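Hydrolase, haloacid dehalogenase-like family (Porphyromonas gingivalis, PDB 2I6X) is probably a hydrolase of the haloacid dehalogenase superfamily, whose substrate and physiological reaction remain undefined. Local coordinates at residues A[37-42]-A[46-51]; A[95-100]-A[201-206]; A[157-162]-A[186-191]. One frame throughout, in Å; residues are numbered along the deposited sequence.

Interaction 1 joins helices 36-39 and 48-54 in the helical cap inserted after strand 7-10, which is first in the chain and central in the parallel sheet (order 139-142, 106-111, 7-10, 170-173, 189-191). Interactions 2 and 3 belong to the Rossmann-like core of this HAD-type hydrolase. Their centres are about 20 Å apart, and Y191 of edge strand 189-191 packs against A202, I203 and L206. Interaction 1 lies about 33 Å from interaction 2 and about 26 Å from interaction 3, centre to centre. It closes before the others open, whereas interaction 3 nests inside the loop closed by interaction 2. Interaction 1 thus concerns the cap's own packing, the other two that of the core.

Interaction 1 of 3, residues A[37-42]-A[46-51]; sequences EEMLDP and KGLFLD
In the helical cap of this HAD-like hydrolase, F49 near the start of helix 48-54 packs against M39, which ends helix 36-39, and L40 just beyond it. The F49 ring is met from two directions. Over one face sits L40, whose methyl CD1 lies 3.5 Å from the centroid of the F49 ring and only 12° off the ring normal, a CH-pi contact centred on the ring. At the edge, near the ring plane, comes selenomethionine M39. It was modelled in two conformers, and the details of its contacts hold for one of them and are tentative. In this conformer the terminal methyl M39 CE approaches F49 CE2 to 3.4 Å, while M39 CB lies 4.1 Å from F49 CD2 and CE2. The M39 chain is bent at its last torsion (chi3 -54°), which brings CE back to the phenyl rim. Its selenium stands 5.4 Å from the F49 centroid and 87° off the normal, the edge form of a Met-aromatic contact. The same atom meets the neighbouring leucine, with M39 SE 4.1 Å from L48 CD1. In the cap, which folds as a small helical bundle over the Rossmann-like core, helix 59-70 borders this cluster: F62 meets the F49 ring edge-to-face, and L66 and Y69 touch M39. R21 and I25 of helix 21-30 touch L40. The polar link between the two segments runs through a water that donates to M39 O at 2.7 Å and accepts a weak bond from F49 N at 3.4 Å. It thus takes up a carbonyl of the last helical residue of 36-39 and an amide in the first turn of 48-54. G47 is the N-cap of that second helix, and G47 O accepts D51 N at 3.1 Å.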
ATOM      1  N   GLU A  37      -2.912 -18.762   6.343  1.00 64.08           N
ATOM      2  CA  GLU A  37      -2.912 -17.872   7.488  1.00 65.45           C
ATOM      3  C   GLU A  37      -1.486 -17.680   8.016  1.00 66.05           C
ATOM      4  O   GLU A  37      -1.074 -16.563   8.339  1.00 65.76           O
ATOM      5  CB  GLU A  37      -3.850 -18.418   8.556  1.00 65.71           C
ATOM      6  CG  GLU A  37      -4.027 -17.531   9.769  1.00 67.56           C
ATOM      7  CD  GLU A  37      -5.406 -17.671  10.393  1.00 69.58           C
ATOM      8  OE1 GLU A  37      -5.545 -17.309  11.587  1.00 69.26           O
ATOM      9  OE2 GLU A  37      -6.342 -18.141   9.688  1.00 69.67           O
ATOM     10  N   GLU A  38      -0.720 -18.761   8.057  1.00 67.15           N
ATOM     11  CA  GLU A  38       0.670 -18.642   8.455  1.00 68.82           C
ATOM     12  C   GLU A  38       1.553 -18.047   7.344  1.00 69.34           C
ATOM     13  O   GLU A  38       2.537 -17.363   7.638  1.00 69.47           O
ATOM     14  CB  GLU A  38       1.220 -19.963   9.037  1.00 69.08           C
ATOM     15  CG  GLU A  38       2.246 -20.710   8.183  1.00 69.95           C
ATOM     16  CD  GLU A  38       2.205 -22.203   8.424  1.00 71.33           C
ATOM     17  OE1 GLU A  38       3.124 -22.741   9.088  1.00 70.46           O
ATOM     18  OE2 GLU A  38       1.234 -22.833   7.954  1.00 71.58           O
HETATM   19  N   MSE A  39       1.197 -18.313   6.085  0.50 70.02           N
HETATM   20  CA  MSE A  39       1.913 -17.748   4.933  0.50 71.03           C
HETATM   21  C   MSE A  39       1.796 -16.225   4.907  0.50 70.96           C
HETATM   22  O   MSE A  39       2.735 -15.535   4.509  0.50 71.05           O
HETATM   23  CB  MSE A  39       1.423 -18.345   3.602  0.50 70.87           C
HETATM   24  CG  MSE A  39       1.986 -19.742   3.264  0.50 71.85           C
HETATM   25 SE   MSE A  39       2.159 -20.136   1.326  0.50 73.16          SE
HETATM   26  CE  MSE A  39       0.348 -19.746   0.777  0.50 73.79           C
ATOM     27  N   LEU A  40       0.642 -15.721   5.351  1.00 71.06           N
ATOM     28  CA  LEU A  40       0.334 -14.285   5.412  1.00 71.93           C
ATOM     29  C   LEU A  40       0.654 -13.590   6.754  1.00 73.10           C
ATOM     30  O   LEU A  40       0.322 -12.417   6.922  1.00 74.09           O
ATOM     31  CB  LEU A  40      -1.147 -14.050   5.066  1.00 71.78           C
ATOM     32  CG  LEU A  40      -1.535 -13.494   3.689  1.00 72.56           C
ATOM     33  CD1 LEU A  40      -0.532 -13.842   2.611  1.00 72.61           C
ATOM     34  CD2 LEU A  40      -2.945 -13.894   3.241  1.00 71.62           C
ATOM     35  N   ASP A  41       1.281 -14.294   7.697  1.00 73.54           N
ATOM     36  CA  ASP A  41       1.619 -13.726   9.001  1.00 74.50           C
ATOM     37  C   ASP A  41       3.028 -13.084   9.023  1.00 74.71           C
ATOM     38  O   ASP A  41       3.973 -13.642   8.440  1.00 74.90           O
ATOM     39  CB  ASP A  41       1.461 -14.805  10.100  1.00 74.95           C
ATOM     40  CG  ASP A  41       2.467 -14.654  11.237  1.00 76.97           C
ATOM     41  OD1 ASP A  41       2.150 -13.967  12.238  1.00 79.01           O
ATOM     42  OD2 ASP A  41       3.584 -15.216  11.131  1.00 79.95           O
ATOM     43  N   PRO A  42       3.176 -11.910   9.700  1.00 74.92           N
ATOM     44  CA  PRO A  42       4.484 -11.221   9.910  1.00 74.39           C
ATOM     45  C   PRO A  42       5.470 -11.985  10.808  1.00 74.36           C
ATOM     46  O   PRO A  42       6.048 -11.415  11.748  1.00 73.75           O
ATOM     47  CB  PRO A  42       4.087  -9.884  10.551  1.00 74.35           C
ATOM     48  CG  PRO A  42       2.587  -9.737  10.300  1.00 74.86           C
ATOM     49  CD  PRO A  42       2.053 -11.137  10.274  1.00 75.11           C
ATOM     50  N   LYS A  46      11.451 -14.116   5.036  1.00 74.01           N
ATOM     51  CA  LYS A  46      11.226 -15.434   4.433  1.00 73.88           C
ATOM     52  C   LYS A  46       9.767 -15.600   4.033  1.00 73.46           C
ATOM     53  O   LYS A  46       8.866 -15.444   4.866  1.00 73.99           O
ATOM     54  CB  LYS A  46      11.596 -16.558   5.409  1.00 74.19           C
ATOM     55  CG  LYS A  46      13.091 -16.872   5.547  1.00 75.84           C
ATOM     56  CD  LYS A  46      13.481 -18.124   4.743  1.00 78.31           C
ATOM     57  CE  LYS A  46      14.924 -18.548   5.025  1.00 79.19           C
ATOM     58  NZ  LYS A  46      15.209 -19.926   4.532  1.00 80.51           N
ATOM     59  N   GLY A  47       9.540 -15.914   2.760  1.00 72.35           N
ATOM     60  CA  GLY A  47       8.213 -16.309   2.293  1.00 71.30           C
ATOM     61  C   GLY A  47       7.915 -15.854   0.881  1.00 70.34           C
ATOM     62  O   GLY A  47       8.391 -14.811   0.442  1.00 69.98           O
ATOM     63  N   LEU A  48       7.124 -16.630   0.156  1.00 69.79           N
ATOM     64  CA  LEU A  48       6.830 -16.233  -1.215  1.00 69.14           C
ATOM     65  C   LEU A  48       5.838 -15.089  -1.364  1.00 68.03           C
ATOM     66  O   LEU A  48       5.886 -14.405  -2.375  1.00 67.65           O
ATOM     67  CB  LEU A  48       6.541 -17.402  -2.178  1.00 69.58           C
ATOM     68  CG  LEU A  48       5.818 -18.693  -1.809  1.00 70.75           C
ATOM     69  CD1 LEU A  48       4.353 -18.428  -1.630  1.00 70.50           C
ATOM     70  CD2 LEU A  48       6.034 -19.768  -2.865  1.00 69.65           C
ATOM     71  N   PHE A  49       4.980 -14.848  -0.371  1.00 66.76           N
ATOM     72  CA  PHE A  49       4.217 -13.609  -0.382  1.00 65.93           C
ATOM     73  C   PHE A  49       5.118 -12.378  -0.258  1.00 65.68           C
ATOM     74  O   PHE A  49       4.832 -11.353  -0.857  1.00 65.51           O
ATOM     75  CB  PHE A  49       3.082 -13.614   0.648  1.00 65.94           C
ATOM     76  CG  PHE A  49       1.892 -14.399   0.187  1.00 65.73           C
ATOM     77  CD1 PHE A  49       0.886 -13.796  -0.557  1.00 63.91           C
ATOM     78  CD2 PHE A  49       1.817 -15.764   0.437  1.00 65.27           C
ATOM     79  CE1 PHE A  49      -0.187 -14.537  -1.005  1.00 66.26           C
ATOM     80  CE2 PHE A  49       0.751 -16.505  -0.008  1.00 64.45           C
ATOM     81  CZ  PHE A  49      -0.254 -15.902  -0.730  1.00 65.92           C
ATOM     82  N   LEU A  50       6.218 -12.491   0.487  1.00 65.16           N
ATOM     83  CA  LEU A  50       7.196 -11.410   0.528  1.00 65.48           C
ATOM     84  C   LEU A  50       7.915 -11.259  -0.805  1.00 65.29           C
ATOM     85  O   LEU A  50       8.253 -10.147  -1.202  1.00 65.60           O
ATOM     86  CB  LEU A  50       8.219 -11.560   1.670  1.00 65.43           C
ATOM     87  CG  LEU A  50       9.332 -10.491   1.644  1.00 66.02           C
ATOM     88  CD1 LEU A  50       8.747  -9.085   1.888  1.00 66.96           C
ATOM     89  CD2 LEU A  50      10.508 -10.777   2.589  1.00 65.56           C
ATOM     90  N   ASP A  51       8.170 -12.376  -1.477  1.00 65.42           N
ATOM     91  CA  ASP A  51       8.817 -12.351  -2.789  1.00 65.56           C
ATOM     92  C   ASP A  51       7.900 -11.626  -3.774  1.00 65.08           C
ATOM     93  O   ASP A  51       8.369 -10.937  -4.682  1.00 65.39           O
ATOM     94  CB  ASP A  51       9.123 -13.773  -3.277  1.00 65.75           C
ATOM     95  CG  ASP A  51      10.231 -14.449  -2.477  1.00 67.51           C
ATOM     96  OD1 ASP A  51      10.946 -13.758  -1.710  1.00 69.77           O
ATOM     97  OD2 ASP A  51      10.397 -15.686  -2.617  1.00 69.97           O
TER
HETATM   98  O   HOH W   1       4.505 -16.441   2.647  1.00 60.92           O

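Interaction 2 of 3, residues A[95-100]-A[201-206]; sequences FDYIDS and PAITRL
Y97 reaches from helix 92-101 to T204 and I203 on the C-terminal helix 200-207, joining two helices of the Rossmann-like core that are about a hundred residues apart in sequence. Apolar contact comes first. The methyl CG2 of I203 lies at the edge of the tyrosine ring, near its plane, 4.2 Å from Y97 CE2; the isoleucine also touches Y191 of strand 189-191 and I173 of strand 170-173. Y97 points its ring across to helix 200-207 because CG is anti to the backbone N (chi1 174°), and W199, I200 and L207 touch it as well. Y97 OH also packs 3.5 Å from T204 CA. Polar atoms meet at the phenol end, where Y97 OH comes within 3.4 Å of T204 OG1, which lies oblique to the ring. The threonine hydroxyl has its own hydrogen bond to the carbonyl of I200, one turn earlier in its helix. On the tyrosine's helix, a side-chain bond ties the next turn back: S100 OG donates to Y97 O at 2.5 Å, an unusually short and probably imprecise length, with a C=O···O angle of 131° and the donor tilted 18° from the carbonyl plane.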
ATOM      1  N   PHE A  95      -9.973   9.752  -1.042  1.00 62.61           N
ATOM      2  CA  PHE A  95      -9.395  10.143  -2.334  1.00 62.63           C
ATOM      3  C   PHE A  95      -9.812  11.553  -2.758  1.00 62.62           C
ATOM      4  O   PHE A  95      -8.991  12.314  -3.266  1.00 62.14           O
ATOM      5  CB  PHE A  95      -9.688   9.111  -3.423  1.00 62.12           C
ATOM      6  CG  PHE A  95      -8.745   7.961  -3.404  1.00 62.37           C
ATOM      7  CD1 PHE A  95      -7.453   8.092  -3.932  1.00 63.47           C
ATOM      8  CD2 PHE A  95      -9.113   6.754  -2.819  1.00 62.34           C
ATOM      9  CE1 PHE A  95      -6.542   7.006  -3.916  1.00 62.28           C
ATOM     10  CE2 PHE A  95      -8.211   5.672  -2.780  1.00 62.30           C
ATOM     11  CZ  PHE A  95      -6.925   5.801  -3.342  1.00 62.13           C
ATOM     12  N   ASP A  96     -11.082  11.891  -2.538  1.00 62.47           N
ATOM     13  CA  ASP A  96     -11.553  13.251  -2.745  1.00 63.46           C
ATOM     14  C   ASP A  96     -10.743  14.267  -1.936  1.00 62.91           C
ATOM     15  O   ASP A  96     -10.353  15.304  -2.469  1.00 62.59           O
ATOM     16  CB  ASP A  96     -13.052  13.373  -2.410  1.00 64.47           C
ATOM     17  CG  ASP A  96     -13.938  12.893  -3.542  1.00 67.67           C
ATOM     18  OD1 ASP A  96     -13.422  12.706  -4.671  1.00 72.10           O
ATOM     19  OD2 ASP A  96     -15.151  12.707  -3.321  1.00 71.48           O
ATOM     20  N   TYR A  97     -10.488  13.948  -0.664  1.00 62.33           N
ATOM     21  CA  TYR A  97      -9.749  14.823   0.224  1.00 62.31           C
ATOM     22  C   TYR A  97      -8.313  15.008  -0.256  1.00 62.69           C
ATOM     23  O   TYR A  97      -7.784  16.109  -0.249  1.00 63.13           O
ATOM     24  CB  TYR A  97      -9.761  14.299   1.660  1.00 62.05           C
ATOM     25  CG  TYR A  97      -8.871  15.118   2.556  1.00 61.50           C
ATOM     26  CD1 TYR A  97      -9.153  16.473   2.804  1.00 62.92           C
ATOM     27  CD2 TYR A  97      -7.743  14.564   3.133  1.00 62.70           C
ATOM     28  CE1 TYR A  97      -8.314  17.254   3.611  1.00 63.26           C
ATOM     29  CE2 TYR A  97      -6.886  15.334   3.955  1.00 62.61           C
ATOM     30  CZ  TYR A  97      -7.183  16.674   4.182  1.00 63.15           C
ATOM     31  OH  TYR A  97      -6.369  17.431   4.984  1.00 62.79           O
ATOM     32  N   ILE A  98      -7.696  13.917  -0.667  1.00 63.16           N
ATOM     33  CA  ILE A  98      -6.342  13.919  -1.191  1.00 64.11           C
ATOM     34  C   ILE A  98      -6.330  14.775  -2.451  1.00 64.05           C
ATOM     35  O   ILE A  98      -5.427  15.550  -2.667  1.00 64.04           O
ATOM     36  CB  ILE A  98      -5.867  12.456  -1.457  1.00 64.16           C
ATOM     37  CG1 ILE A  98      -5.545  11.768  -0.141  1.00 64.67           C
ATOM     38  CG2 ILE A  98      -4.630  12.367  -2.350  1.00 65.61           C
ATOM     39  CD1 ILE A  98      -5.008  10.384  -0.365  1.00 68.87           C
ATOM     40  N   ASP A  99      -7.363  14.649  -3.266  1.00 64.70           N
ATOM     41  CA  ASP A  99      -7.438  15.424  -4.482  1.00 65.28           C
ATOM     42  C   ASP A  99      -7.461  16.932  -4.211  1.00 64.76           C
ATOM     43  O   ASP A  99      -6.928  17.715  -5.010  1.00 64.71           O
ATOM     44  CB  ASP A  99      -8.656  15.020  -5.301  1.00 66.33           C
ATOM     45  CG  ASP A  99      -8.598  15.570  -6.711  1.00 69.50           C
ATOM     46  OD1 ASP A  99      -9.551  16.275  -7.115  1.00 71.53           O
ATOM     47  OD2 ASP A  99      -7.571  15.323  -7.401  1.00 73.65           O
ATOM     48  N   SER A 100      -8.077  17.326  -3.090  1.00 63.78           N
ATOM     49  CA  SER A 100      -8.109  18.723  -2.666  1.00 62.85           C
ATOM     50  C   SER A 100      -6.750  19.218  -2.186  1.00 62.85           C
ATOM     51  O   SER A 100      -6.506  20.417  -2.156  1.00 62.67           O
ATOM     52  CB  SER A 100      -9.167  18.950  -1.579  1.00 62.64           C
ATOM     53  OG  SER A 100      -8.778  18.403  -0.340  1.00 61.92           O
ATOM     54  N   PRO A 201     -10.379  14.572   9.504  1.00 63.98           N
ATOM     55  CA  PRO A 201     -10.286  15.685  10.482  1.00 63.99           C
ATOM     56  C   PRO A 201      -8.913  15.848  11.174  1.00 64.36           C
ATOM     57  O   PRO A 201      -8.402  16.970  11.260  1.00 63.96           O
ATOM     58  CB  PRO A 201     -11.415  15.375  11.482  1.00 64.16           C
ATOM     59  CG  PRO A 201     -12.433  14.588  10.667  1.00 63.24           C
ATOM     60  CD  PRO A 201     -11.548  13.704   9.787  1.00 64.00           C
ATOM     61  N   ALA A 202      -8.310  14.743  11.619  1.00 64.87           N
ATOM     62  CA  ALA A 202      -7.012  14.782  12.317  1.00 65.33           C
ATOM     63  C   ALA A 202      -5.862  15.253  11.425  1.00 65.64           C
ATOM     64  O   ALA A 202      -4.987  16.011  11.861  1.00 65.78           O
ATOM     65  CB  ALA A 202      -6.671  13.416  12.923  1.00 65.36           C
ATOM     66  N   ILE A 203      -5.846  14.774  10.183  1.00 65.54           N
ATOM     67  CA  ILE A 203      -4.833  15.206   9.220  1.00 64.85           C
ATOM     68  C   ILE A 203      -5.030  16.703   8.836  1.00 65.07           C
ATOM     69  O   ILE A 203      -4.058  17.464   8.810  1.00 65.11           O
ATOM     70  CB  ILE A 203      -4.774  14.250   7.998  1.00 64.23           C
ATOM     71  CG1 ILE A 203      -4.362  12.825   8.414  1.00 63.36           C
ATOM     72  CG2 ILE A 203      -3.880  14.796   6.873  1.00 64.29           C
ATOM     73  CD1 ILE A 203      -3.134  12.693   9.319  1.00 61.19           C
ATOM     74  N   THR A 204      -6.278  17.115   8.580  1.00 64.94           N
ATOM     75  CA  THR A 204      -6.635  18.519   8.292  1.00 64.51           C
ATOM     76  C   THR A 204      -6.092  19.441   9.388  1.00 65.64           C
ATOM     77  O   THR A 204      -5.722  20.595   9.122  1.00 65.37           O
ATOM     78  CB  THR A 204      -8.184  18.711   8.188  1.00 64.47           C
ATOM     79  OG1 THR A 204      -8.748  17.694   7.353  1.00 62.10           O
ATOM     80  CG2 THR A 204      -8.561  20.081   7.617  1.00 62.38           C
ATOM     81  N   ARG A 205      -6.059  18.907  10.614  1.00 66.46           N
ATOM     82  CA  ARG A 205      -5.514  19.576  11.796  1.00 67.47           C
ATOM     83  C   ARG A 205      -4.003  19.675  11.733  1.00 67.69           C
ATOM     84  O   ARG A 205      -3.448  20.746  11.957  1.00 67.82           O
ATOM     85  CB  ARG A 205      -5.897  18.811  13.065  1.00 67.86           C
ATOM     86  CG  ARG A 205      -6.805  19.548  14.029  1.00 70.49           C
ATOM     87  CD  ARG A 205      -6.026  19.978  15.281  1.00 75.76           C
ATOM     88  NE  ARG A 205      -6.894  20.325  16.422  1.00 78.93           N
ATOM     89  CZ  ARG A 205      -7.311  19.457  17.347  1.00 80.36           C
ATOM     90  NH1 ARG A 205      -8.082  19.865  18.345  1.00 79.36           N
ATOM     91  NH2 ARG A 205      -6.951  18.175  17.281  1.00 82.30           N
ATOM     92  N   LEU A 206      -3.338  18.557  11.448  1.00 67.91           N
ATOM     93  CA  LEU A 206      -1.883  18.539  11.393  1.00 68.48           C
ATOM     94  C   LEU A 206      -1.361  19.544  10.378  1.00 68.60           C
ATOM     95  O   LEU A 206      -0.370  20.222  10.636  1.00 69.46           O
ATOM     96  CB  LEU A 206      -1.335  17.141  11.067  1.00 68.36           C
ATOM     97  CG  LEU A 206      -1.416  16.019  12.111  1.00 68.86           C
ATOM     98  CD1 LEU A 206      -0.710  14.777  11.595  1.00 68.76           C
ATOM     99  CD2 LEU A 206      -0.849  16.408  13.482  1.00 68.36           C
TER

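Interaction 3 of 3, residues A[157-162]-A[186-191]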
ATOM      1  N   LEU A 157      14.729   5.709   1.367  1.00 61.88           N
ATOM      2  CA  LEU A 157      15.832   6.471   0.817  1.00 63.03           C
ATOM      3  C   LEU A 157      15.731   6.663  -0.713  1.00 62.94           C
ATOM      4  O   LEU A 157      16.040   7.744  -1.223  1.00 62.18           O
ATOM      5  CB  LEU A 157      17.189   5.876   1.247  1.00 63.53           C
ATOM      6  CG  LEU A 157      17.480   5.795   2.766  1.00 64.85           C
ATOM      7  CD1 LEU A 157      18.860   5.232   2.999  1.00 67.38           C
ATOM      8  CD2 LEU A 157      17.426   7.128   3.430  1.00 66.95           C
ATOM      9  N   GLU A 158      15.291   5.626  -1.428  1.00 63.03           N
ATOM     10  CA  GLU A 158      15.034   5.744  -2.854  1.00 64.04           C
ATOM     11  C   GLU A 158      13.993   6.852  -3.110  1.00 64.08           C
ATOM     12  O   GLU A 158      14.224   7.739  -3.942  1.00 63.65           O
ATOM     13  CB  GLU A 158      14.598   4.401  -3.450  1.00 63.42           C
ATOM     14  CG  GLU A 158      14.574   4.420  -4.986  1.00 66.13           C
ATOM     15  CD  GLU A 158      14.256   3.066  -5.634  1.00 66.83           C
ATOM     16  OE1 GLU A 158      14.628   2.036  -5.044  1.00 72.84           O
ATOM     17  OE2 GLU A 158      13.663   3.020  -6.745  1.00 69.07           O
HETATM   18  N   MSE A 159      12.888   6.808  -2.354  1.00 64.09           N
HETATM   19  CA  MSE A 159      11.830   7.817  -2.382  1.00 66.50           C
HETATM   20  C   MSE A 159      12.328   9.255  -2.171  1.00 63.87           C
HETATM   21  O   MSE A 159      12.033  10.146  -2.972  1.00 64.04           O
HETATM   22  CB  MSE A 159      10.736   7.488  -1.355  1.00 65.50           C
HETATM   23  CG  MSE A 159       9.707   8.605  -1.232  1.00 68.09           C
HETATM   24 SE   MSE A 159       8.160   8.163  -0.124  1.00 76.50          SE
HETATM   25  CE  MSE A 159       9.064   8.266   1.630  1.00 71.25           C
ATOM     26  N   ILE A 160      13.068   9.469  -1.087  1.00 62.55           N
ATOM     27  CA  ILE A 160      13.758  10.749  -0.814  1.00 60.53           C
ATOM     28  C   ILE A 160      14.623  11.228  -1.969  1.00 60.51           C
ATOM     29  O   ILE A 160      14.462  12.365  -2.425  1.00 60.70           O
ATOM     30  CB  ILE A 160      14.561  10.649   0.510  1.00 61.43           C
ATOM     31  CG1 ILE A 160      13.605  10.390   1.704  1.00 58.28           C
ATOM     32  CG2 ILE A 160      15.465  11.865   0.751  1.00 59.76           C
ATOM     33  CD1 ILE A 160      14.361   9.922   2.982  1.00 59.35           C
ATOM     34  N   ALA A 161      15.548  10.381  -2.441  1.00 59.70           N
ATOM     35  CA  ALA A 161      16.392  10.716  -3.589  1.00 58.55           C
ATOM     36  C   ALA A 161      15.564  11.070  -4.841  1.00 58.53           C
ATOM     37  O   ALA A 161      15.832  12.075  -5.506  1.00 57.67           O
ATOM     38  CB  ALA A 161      17.355   9.583  -3.892  1.00 58.00           C
ATOM     39  N   ASP A 162      14.545  10.259  -5.142  1.00 58.70           N
ATOM     40  CA  ASP A 162      13.787  10.443  -6.373  1.00 59.52           C
ATOM     41  C   ASP A 162      12.875  11.674  -6.340  1.00 59.74           C
ATOM     42  O   ASP A 162      12.760  12.384  -7.342  1.00 59.40           O
ATOM     43  CB  ASP A 162      12.981   9.184  -6.727  1.00 59.98           C
ATOM     44  CG  ASP A 162      12.172   9.346  -8.033  1.00 62.04           C
ATOM     45  OD1 ASP A 162      12.776   9.332  -9.125  1.00 63.60           O
ATOM     46  OD2 ASP A 162      10.933   9.502  -7.970  1.00 62.59           O
ATOM     47  N   LEU A 186      14.127   8.210  10.355  1.00 61.35           N
ATOM     48  CA  LEU A 186      14.611   9.000   9.250  1.00 61.30           C
ATOM     49  C   LEU A 186      14.266  10.496   9.304  1.00 61.01           C
ATOM     50  O   LEU A 186      14.703  11.255   8.432  1.00 61.01           O
ATOM     51  CB  LEU A 186      14.120   8.357   7.930  1.00 60.83           C
ATOM     52  CG  LEU A 186      14.786   6.992   7.693  1.00 59.49           C
ATOM     53  CD1 LEU A 186      14.171   6.318   6.486  1.00 58.09           C
ATOM     54  CD2 LEU A 186      16.342   7.098   7.588  1.00 56.07           C
ATOM     55  N   GLY A 187      13.462  10.909  10.289  1.00 60.50           N
ATOM     56  CA  GLY A 187      13.167  12.317  10.498  1.00 60.00           C
ATOM     57  C   GLY A 187      11.819  12.801   9.976  1.00 60.80           C
ATOM     58  O   GLY A 187      11.549  14.009  10.028  1.00 60.73           O
ATOM     59  N   PHE A 188      10.969  11.881   9.494  1.00 60.62           N
ATOM     60  CA  PHE A 188       9.587  12.221   9.098  1.00 61.56           C
ATOM     61  C   PHE A 188       8.676  12.594  10.270  1.00 61.79           C
ATOM     62  O   PHE A 188       8.862  12.106  11.385  1.00 61.82           O
ATOM     63  CB  PHE A 188       8.915  11.085   8.306  1.00 60.61           C
ATOM     64  CG  PHE A 188       9.570  10.792   6.985  1.00 62.41           C
ATOM     65  CD1 PHE A 188       9.063  11.335   5.809  1.00 62.52           C
ATOM     66  CD2 PHE A 188      10.692   9.955   6.909  1.00 61.36           C
ATOM     67  CE1 PHE A 188       9.654  11.067   4.591  1.00 64.15           C
ATOM     68  CE2 PHE A 188      11.294   9.676   5.693  1.00 62.13           C
ATOM     69  CZ  PHE A 188      10.793  10.236   4.525  1.00 62.04           C
ATOM     70  N   HIS A 189       7.716  13.484   9.994  1.00 62.18           N
ATOM     71  CA  HIS A 189       6.467  13.582  10.763  1.00 62.91           C
ATOM     72  C   HIS A 189       5.632  12.373  10.415  1.00 62.70           C
ATOM     73  O   HIS A 189       5.583  11.978   9.253  1.00 61.76           O
ATOM     74  CB  HIS A 189       5.715  14.871  10.448  1.00 62.93           C
ATOM     75  CG  HIS A 189       6.515  16.087  10.773  1.00 63.97           C
ATOM     76  ND1 HIS A 189       6.602  16.592  12.055  1.00 65.71           N
ATOM     77  CD2 HIS A 189       7.345  16.839  10.012  1.00 65.14           C
ATOM     78  CE1 HIS A 189       7.428  17.626  12.061  1.00 65.98           C
ATOM     79  NE2 HIS A 189       7.886  17.803  10.834  1.00 66.02           N
ATOM     80  N   THR A 190       5.037  11.749  11.427  1.00 62.86           N
ATOM     81  CA  THR A 190       4.248  10.553  11.173  1.00 63.98           C
ATOM     82  C   THR A 190       2.858  10.687  11.761  1.00 64.80           C
ATOM     83  O   THR A 190       2.628  11.477  12.689  1.00 63.90           O
ATOM     84  CB  THR A 190       4.910   9.223  11.685  1.00 64.24           C
ATOM     85  OG1 THR A 190       5.084   9.277  13.105  1.00 64.33           O
ATOM     86  CG2 THR A 190       6.257   8.929  10.994  1.00 61.65           C
ATOM     87  N   TYR A 191       1.929   9.943  11.176  1.00 65.44           N
ATOM     88  CA  TYR A 191       0.621   9.711  11.795  1.00 66.81           C
ATOM     89  C   TYR A 191       0.225   8.256  11.534  1.00 66.88           C
ATOM     90  O   TYR A 191       0.399   7.778  10.434  1.00 66.97           O
ATOM     91  CB  TYR A 191      -0.439  10.680  11.277  1.00 66.64           C
ATOM     92  CG  TYR A 191      -1.753  10.490  11.994  1.00 68.26           C
ATOM     93  CD1 TYR A 191      -1.996  11.121  13.215  1.00 68.70           C
ATOM     94  CD2 TYR A 191      -2.748   9.655  11.467  1.00 68.67           C
ATOM     95  CE1 TYR A 191      -3.182  10.932  13.886  1.00 68.45           C
ATOM     96  CE2 TYR A 191      -3.933   9.454  12.125  1.00 67.26           C
ATOM     97  CZ  TYR A 191      -4.152  10.095  13.336  1.00 68.69           C
ATOM     98  OH  TYR A 191      -5.345   9.911  14.004  1.00 68.63           O
TER
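F188 puts the far end of its ring between the side chains of M159 and I160 on helix 153-163, in the Rossmann-like core where the chain leaves helix 177-185 for the edge strand 189-191. The two side chains come from the opposite direction to the phenylalanine and meet its ring obliquely. The methyl CE of selenomethionine M159 lies 3.9 Å from F188 CZ, and I160 CD1 is likewise 3.9 Å from F188 CZ; both touch this ring carbon, M159 from the CE1 side and I160 from the CE2 side. The extended M159 chain (chi1 173°) bends only at its last torsion, chi3 74°, to reach this point. F156 of the same helix, A183 of helix 177-185 and T170 of strand 170-173 also touch F188, leaving the ring buried between helix and sheet. The turn before it is a Schellman motif, in which G187 takes a positive phi of 101° at the end of helix 177-185. Nearer the surface, two leucines extend the apolar contact, L157 CD2 lying 4.3 Å from L186 CD2.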